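Local coordinates for uncharacterized protein (Deinococcus radiodurans, PDB 3GG7) that binds manganese and is probably a TatD-type metal-dependent hydrolase acting on ester bonds, though its substrate is not known, at residues 184-196 with 231-243. Sequence-based numbering, arbitrary orientation. Where two conformers were deposited one is given.
Sequences RSMPRDRVLTETD and ERIVKENVSRLLG. With MN (manganese (II) ion), chain B.
Asn-237 reaches from helix 227-243 into the turn that leads to strand 191-193, and its side chain is the one to follow. CB rests against a methyl of Leu-192, CD2, at 3.9 Å. CG leaves the helix anti to its own carbonyl carbon (chi1 -68°), which carries the amide over the peptide of Asp-189, with CG 3.5 Å from Asp-189 O. At the tip, ND2 spends both hydrogens on backbone carbonyls. Its bond to Val-191 O, 2.9 Å long and fairly straight at 163°, lies in the amide plane. The bond to Arg-188 O, also 2.9 Å, meets a lone pair of that oxygen but is tilted from the amide. These two bonds fix the flip of the amide, leaving OD1 beside CA of Asp-189.

One turn on, Arg-240 bends at chi3 so that NH2 donates to Asp-189 O at 2.8 Å, arriving from above the carbonyl plane; the Asp-189 carboxylate adds only a long salt bridge. On the barrel side, Leu-192 CD2 packs on Val-238 CG2 at 3.7 Å, while CD1 meets Leu-241; Phe-6 and Ile-146 continue this apolar layer. Val-234 sits against Thr-193, whose hydroxyl is bonded to Ile-4 O.

An alanine in place of Asn-237 would probably leave the carbonyls of Arg-188 and Val-191 without their shared donor and let the turn shift against the helix.

The contact thus joins the C-terminal helix to the last parallel strand of the TIM-barrel-like fold. That strand leads on to Asp-196, which binds manganese together with His-7, His-9 and Glu-86. Chemically, the buried amide of Asn-237 ties two main-chain oxygens, those of Arg-188 and Val-191, to the helix, alongside the Arg-240 bond and the apolar layer.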
loop_
_atom_site.group_PDB
_atom_site.type_symbol
_atom_site.label_atom_id
_atom_site.label_comp_id
_atom_site.label_asym_id
_atom_site.label_seq_id
_atom_site.Cartn_x
_atom_site.Cartn_y
_atom_site.Cartn_z
ATOM N N ARG A 184 -2.209 -0.505 -18.194
ATOM C CA ARG A 184 -3.223 -0.377 -19.251
ATOM C C ARG A 184 -4.496 -1.218 -19.033
ATOM O O ARG A 184 -5.582 -0.836 -19.496
ATOM C CB ARG A 184 -2.624 -0.669 -20.630
ATOM C CG ARG A 184 -1.660 0.390 -21.078
ATOM C CD ARG A 184 -1.279 0.228 -22.527
ATOM N NE ARG A 184 0.073 0.742 -22.721
ATOM C CZ ARG A 184 1.179 0.008 -22.691
ATOM N NH1 ARG A 184 1.138 -1.313 -22.520
ATOM N NH2 ARG A 184 2.346 0.604 -22.861
ATOM N N SER A 185 -4.382 -2.337 -18.312
ATOM C CA SER A 185 -5.549 -3.156 -17.967
ATOM C C SER A 185 -6.363 -2.687 -16.741
ATOM O O SER A 185 -7.494 -3.147 -16.508
ATOM C CB SER A 185 -5.124 -4.614 -17.796
ATOM O OG SER A 185 -4.706 -5.114 -19.050
ATOM N N MET A 186 -5.810 -1.737 -15.993
ATOM C CA MET A 186 -6.444 -1.257 -14.773
ATOM C C MET A 186 -7.475 -0.176 -15.092
ATOM O O MET A 186 -7.189 0.733 -15.879
ATOM C CB MET A 186 -5.374 -0.653 -13.839
ATOM C CG MET A 186 -4.322 -1.625 -13.325
ATOM S SD MET A 186 -3.030 -0.784 -12.319
ATOM C CE MET A 186 -1.937 -2.141 -11.984
ATOM N N PRO A 187 -8.673 -0.255 -14.475
ATOM C CA PRO A 187 -9.597 0.862 -14.599
ATOM C C PRO A 187 -8.965 2.114 -13.987
ATOM O O PRO A 187 -8.410 2.056 -12.872
ATOM C CB PRO A 187 -10.840 0.412 -13.822
ATOM C CG PRO A 187 -10.469 -0.844 -13.161
ATOM C CD PRO A 187 -9.206 -1.343 -13.643
ATOM N N ARG A 188 -9.032 3.233 -14.701
ATOM C CA ARG A 188 -8.349 4.444 -14.244
ATOM C C ARG A 188 -8.925 4.971 -12.955
ATOM O O ARG A 188 -8.212 5.667 -12.228
ATOM C CB ARG A 188 -8.379 5.549 -15.309
ATOM C CG ARG A 188 -7.565 5.198 -16.525
ATOM C CD ARG A 188 -7.470 6.348 -17.491
ATOM N NE ARG A 188 -6.797 5.958 -18.729
ATOM C CZ ARG A 188 -6.660 6.761 -19.782
ATOM N NH1 ARG A 188 -7.160 7.998 -19.768
ATOM N NH2 ARG A 188 -6.011 6.325 -20.854
ATOM N N ASP A 189 -10.189 4.658 -12.670
ATOM C CA ASP A 189 -10.849 5.104 -11.435
ATOM C C ASP A 189 -10.477 4.263 -10.199
ATOM O O ASP A 189 -11.023 4.494 -9.118
ATOM C CB ASP A 189 -12.385 5.262 -11.611
ATOM C CG ASP A 189 -13.089 4.000 -12.043
ATOM O OD1 ASP A 189 -12.457 2.928 -12.122
ATOM O OD2 ASP A 189 -14.328 4.083 -12.278
ATOM N N ARG A 190 -9.537 3.325 -10.367
ATOM C CA ARG A 190 -9.023 2.531 -9.232
ATOM C C ARG A 190 -7.497 2.574 -9.120
ATOM O O ARG A 190 -6.895 1.737 -8.422
ATOM C CB ARG A 190 -9.504 1.091 -9.349
ATOM C CG ARG A 190 -10.991 0.918 -8.982
ATOM C CD ARG A 190 -11.370 -0.545 -8.787
ATOM N NE ARG A 190 -12.103 -1.077 -9.921
ATOM C CZ ARG A 190 -12.291 -2.370 -10.151
ATOM N NH1 ARG A 190 -11.803 -3.298 -9.314
ATOM N NH2 ARG A 190 -12.988 -2.736 -11.223
ATOM N N VAL A 191 -6.875 3.560 -9.759
ATOM C CA VAL A 191 -5.427 3.730 -9.758
ATOM C C VAL A 191 -4.998 4.843 -8.797
ATOM O O VAL A 191 -5.503 5.961 -8.844
ATOM C CB VAL A 191 -4.892 3.959 -11.173
ATOM C CG1 VAL A 191 -3.385 4.212 -11.180
ATOM C CG2 VAL A 191 -5.193 2.716 -11.998
ATOM N N LEU A 192 -4.085 4.481 -7.892
ATOM C CA LEU A 192 -3.451 5.417 -6.963
ATOM C C LEU A 192 -1.965 5.375 -7.254
ATOM O O LEU A 192 -1.456 4.431 -7.863
ATOM C CB LEU A 192 -3.714 4.966 -5.507
ATOM C CG LEU A 192 -5.182 4.782 -5.143
ATOM C CD1 LEU A 192 -5.308 4.144 -3.786
ATOM C CD2 LEU A 192 -5.963 6.112 -5.231
ATOM N N THR A 193 -1.250 6.388 -6.778
ATOM C CA THR A 193 0.191 6.489 -6.952
ATOM C C THR A 193 0.892 6.213 -5.611
ATOM O O THR A 193 0.354 6.544 -4.579
ATOM C CB THR A 193 0.577 7.885 -7.482
ATOM O OG1 THR A 193 -0.090 8.900 -6.732
ATOM C CG2 THR A 193 0.187 8.050 -8.968
ATOM N N GLU A 194 2.094 5.648 -5.657
ATOM C CA GLU A 194 2.908 5.368 -4.450
ATOM C C GLU A 194 4.388 5.473 -4.778
ATOM O O GLU A 194 4.749 5.522 -5.959
ATOM C CB GLU A 194 2.628 3.950 -3.922
ATOM C CG GLU A 194 3.104 2.811 -4.853
ATOM C CD GLU A 194 3.096 1.424 -4.180
ATOM O OE1 GLU A 194 2.057 1.036 -3.613
ATOM O OE2 GLU A 194 4.152 0.756 -4.193
ATOM N N THR A 195 5.255 5.479 -3.766
ATOM C CA THR A 195 6.683 5.242 -3.949
ATOM C C THR A 195 7.213 3.952 -3.312
ATOM O O THR A 195 8.166 3.375 -3.795
ATOM C CB THR A 195 7.571 6.365 -3.410
ATOM O OG1 THR A 195 7.437 6.461 -1.976
ATOM C CG2 THR A 195 7.257 7.703 -4.083
ATOM N N ASP A 196 6.652 3.543 -2.173
ATOM C CA ASP A 196 7.253 2.503 -1.360
ATOM C C ASP A 196 8.677 2.862 -0.894
ATOM O O ASP A 196 9.515 1.965 -0.678
ATOM C CB ASP A 196 7.260 1.138 -2.063
ATOM C CG ASP A 196 7.357 -0.027 -1.080
ATOM O OD1 ASP A 196 6.937 0.132 0.091
ATOM O OD2 ASP A 196 7.841 -1.112 -1.486
ATOM N N GLU A 231 -3.106 14.001 -11.896
ATOM C CA GLU A 231 -3.195 14.428 -10.488
ATOM C C GLU A 231 -4.645 14.546 -10.022
ATOM O O GLU A 231 -4.992 14.118 -8.909
ATOM C CB GLU A 231 -2.456 15.750 -10.245
ATOM C CG GLU A 231 -0.976 15.683 -10.520
ATOM C CD GLU A 231 -0.220 16.930 -10.063
ATOM O OE1 GLU A 231 -0.857 17.918 -9.635
ATOM O OE2 GLU A 231 1.021 16.913 -10.146
ATOM N N ARG A 232 -5.513 15.108 -10.875
ATOM C CA ARG A 232 -6.915 15.253 -10.527
ATOM C C ARG A 232 -7.576 13.894 -10.362
ATOM O O ARG A 232 -8.333 13.692 -9.412
ATOM C CB ARG A 232 -7.671 16.070 -11.596
ATOM C CG ARG A 232 -9.188 16.096 -11.401
ATOM C CD ARG A 232 -9.940 16.829 -12.552
ATOM N NE ARG A 232 -9.614 16.321 -13.886
ATOM C CZ ARG A 232 -10.137 15.238 -14.461
ATOM N NH1 ARG A 232 -11.041 14.486 -13.838
ATOM N NH2 ARG A 232 -9.758 14.897 -15.689
ATOM N N ILE A 233 -7.356 13.004 -11.329
ATOM C CA ILE A 233 -7.940 11.661 -11.301
ATOM C C ILE A 233 -7.532 10.888 -10.033
ATOM O O ILE A 233 -8.386 10.327 -9.351
ATOM C CB ILE A 233 -7.567 10.896 -12.563
ATOM C CG1 ILE A 233 -8.395 11.429 -13.726
ATOM C CG2 ILE A 233 -7.810 9.386 -12.408
ATOM C CD1 ILE A 233 -7.827 11.068 -15.067
ATOM N N VAL A 234 -6.248 10.910 -9.708
ATOM C CA VAL A 234 -5.761 10.271 -8.479
ATOM C C VAL A 234 -6.397 10.886 -7.215
ATOM O O VAL A 234 -6.843 10.151 -6.340
ATOM C CB VAL A 234 -4.230 10.259 -8.416
ATOM C CG1 VAL A 234 -3.745 9.671 -7.082
ATOM C CG2 VAL A 234 -3.663 9.464 -9.602
ATOM N N LYS A 235 -6.535 12.216 -7.146
ATOM C CA LYS A 235 -7.254 12.833 -6.019
ATOM C C LYS A 235 -8.726 12.428 -5.959
ATOM O O LYS A 235 -9.258 12.157 -4.891
ATOM C CB LYS A 235 -7.197 14.360 -6.103
ATOM C CG LYS A 235 -5.874 14.957 -5.738
ATOM C CD LYS A 235 -5.915 15.429 -4.290
ATOM C CE LYS A 235 -4.605 15.990 -3.850
ATOM N NZ LYS A 235 -4.692 16.457 -2.421
ATOM N N GLU A 236 -9.386 12.412 -7.122
ATOM C CA GLU A 236 -10.768 11.961 -7.193
ATOM C C GLU A 236 -10.864 10.519 -6.707
ATOM O O GLU A 236 -11.832 10.144 -6.027
ATOM C CB GLU A 236 -11.340 12.034 -8.619
ATOM C CG GLU A 236 -11.514 13.421 -9.173
ATOM C CD GLU A 236 -11.828 13.439 -10.657
ATOM O OE1 GLU A 236 -11.755 12.374 -11.338
ATOM O OE2 GLU A 236 -12.141 14.539 -11.161
ATOM N N ASN A 237 -9.875 9.711 -7.089
ATOM C CA ASN A 237 -9.870 8.310 -6.705
ATOM C C ASN A 237 -9.700 8.143 -5.195
ATOM O O ASN A 237 -10.397 7.335 -4.594
ATOM C CB ASN A 237 -8.787 7.544 -7.452
ATOM C CG ASN A 237 -9.066 7.417 -8.947
ATOM O OD1 ASN A 237 -10.180 7.721 -9.430
ATOM N ND2 ASN A 237 -8.063 6.964 -9.678
ATOM N N VAL A 238 -8.822 8.945 -4.578
ATOM C CA VAL A 238 -8.683 8.899 -3.120
ATOM C C VAL A 238 -9.989 9.304 -2.445
ATOM O O VAL A 238 -10.422 8.656 -1.494
ATOM C CB VAL A 238 -7.490 9.745 -2.614
ATOM C CG1 VAL A 238 -7.475 9.831 -1.060
ATOM C CG2 VAL A 238 -6.189 9.156 -3.110
ATOM N N SER A 239 -10.664 10.355 -2.941
ATOM C CA SER A 239 -11.960 10.728 -2.383
ATOM C C SER A 239 -12.954 9.584 -2.448
ATOM O O SER A 239 -13.654 9.304 -1.460
ATOM C CB SER A 239 -12.558 11.957 -3.077
ATOM O OG SER A 239 -11.612 13.003 -3.158
ATOM N N ARG A 240 -13.028 8.906 -3.598
ATOM C CA ARG A 240 -13.969 7.813 -3.774
ATOM C C ARG A 240 -13.622 6.627 -2.881
ATOM O O ARG A 240 -14.484 6.015 -2.279
ATOM C CB ARG A 240 -13.997 7.389 -5.238
ATOM C CG ARG A 240 -15.009 6.317 -5.535
ATOM C CD ARG A 240 -15.316 6.204 -7.043
ATOM N NE ARG A 240 -14.368 5.355 -7.755
ATOM C CZ ARG A 240 -14.334 4.024 -7.687
ATOM N NH1 ARG A 240 -15.192 3.351 -6.921
ATOM N NH2 ARG A 240 -13.440 3.351 -8.396
ATOM N N LEU A 241 -12.323 6.350 -2.776
ATOM C CA LEU A 241 -11.812 5.306 -1.890
ATOM C C LEU A 241 -12.245 5.526 -0.453
ATOM O O LEU A 241 -12.726 4.608 0.210
ATOM C CB LEU A 241 -10.273 5.272 -1.947
ATOM C CG LEU A 241 -9.570 4.304 -0.994
ATOM C CD1 LEU A 241 -9.775 2.847 -1.482
ATOM C CD2 LEU A 241 -8.100 4.667 -0.859
ATOM N N LEU A 242 -12.060 6.746 0.035
ATOM C CA LEU A 242 -12.515 7.098 1.385
ATOM C C LEU A 242 -14.031 6.961 1.581
ATOM O O LEU A 242 -14.502 6.724 2.693
ATOM C CB LEU A 242 -12.072 8.523 1.704
ATOM C CG LEU A 242 -10.563 8.664 1.853
ATOM C CD1 LEU A 242 -10.154 10.124 1.844
ATOM C CD2 LEU A 242 -10.056 7.948 3.116
ATOM N N GLY A 243 -14.786 7.145 0.499
ATOM C CA GLY A 243 -16.221 6.926 0.511
ATOM C C GLY A 243 -16.604 5.472 0.697
ATOM O O GLY A 243 -17.672 5.183 1.221
HETATM MN MN MN B . 5.976 -1.298 1.506
HETATM O O HOH W 1 6.813 -2.728 0.321
#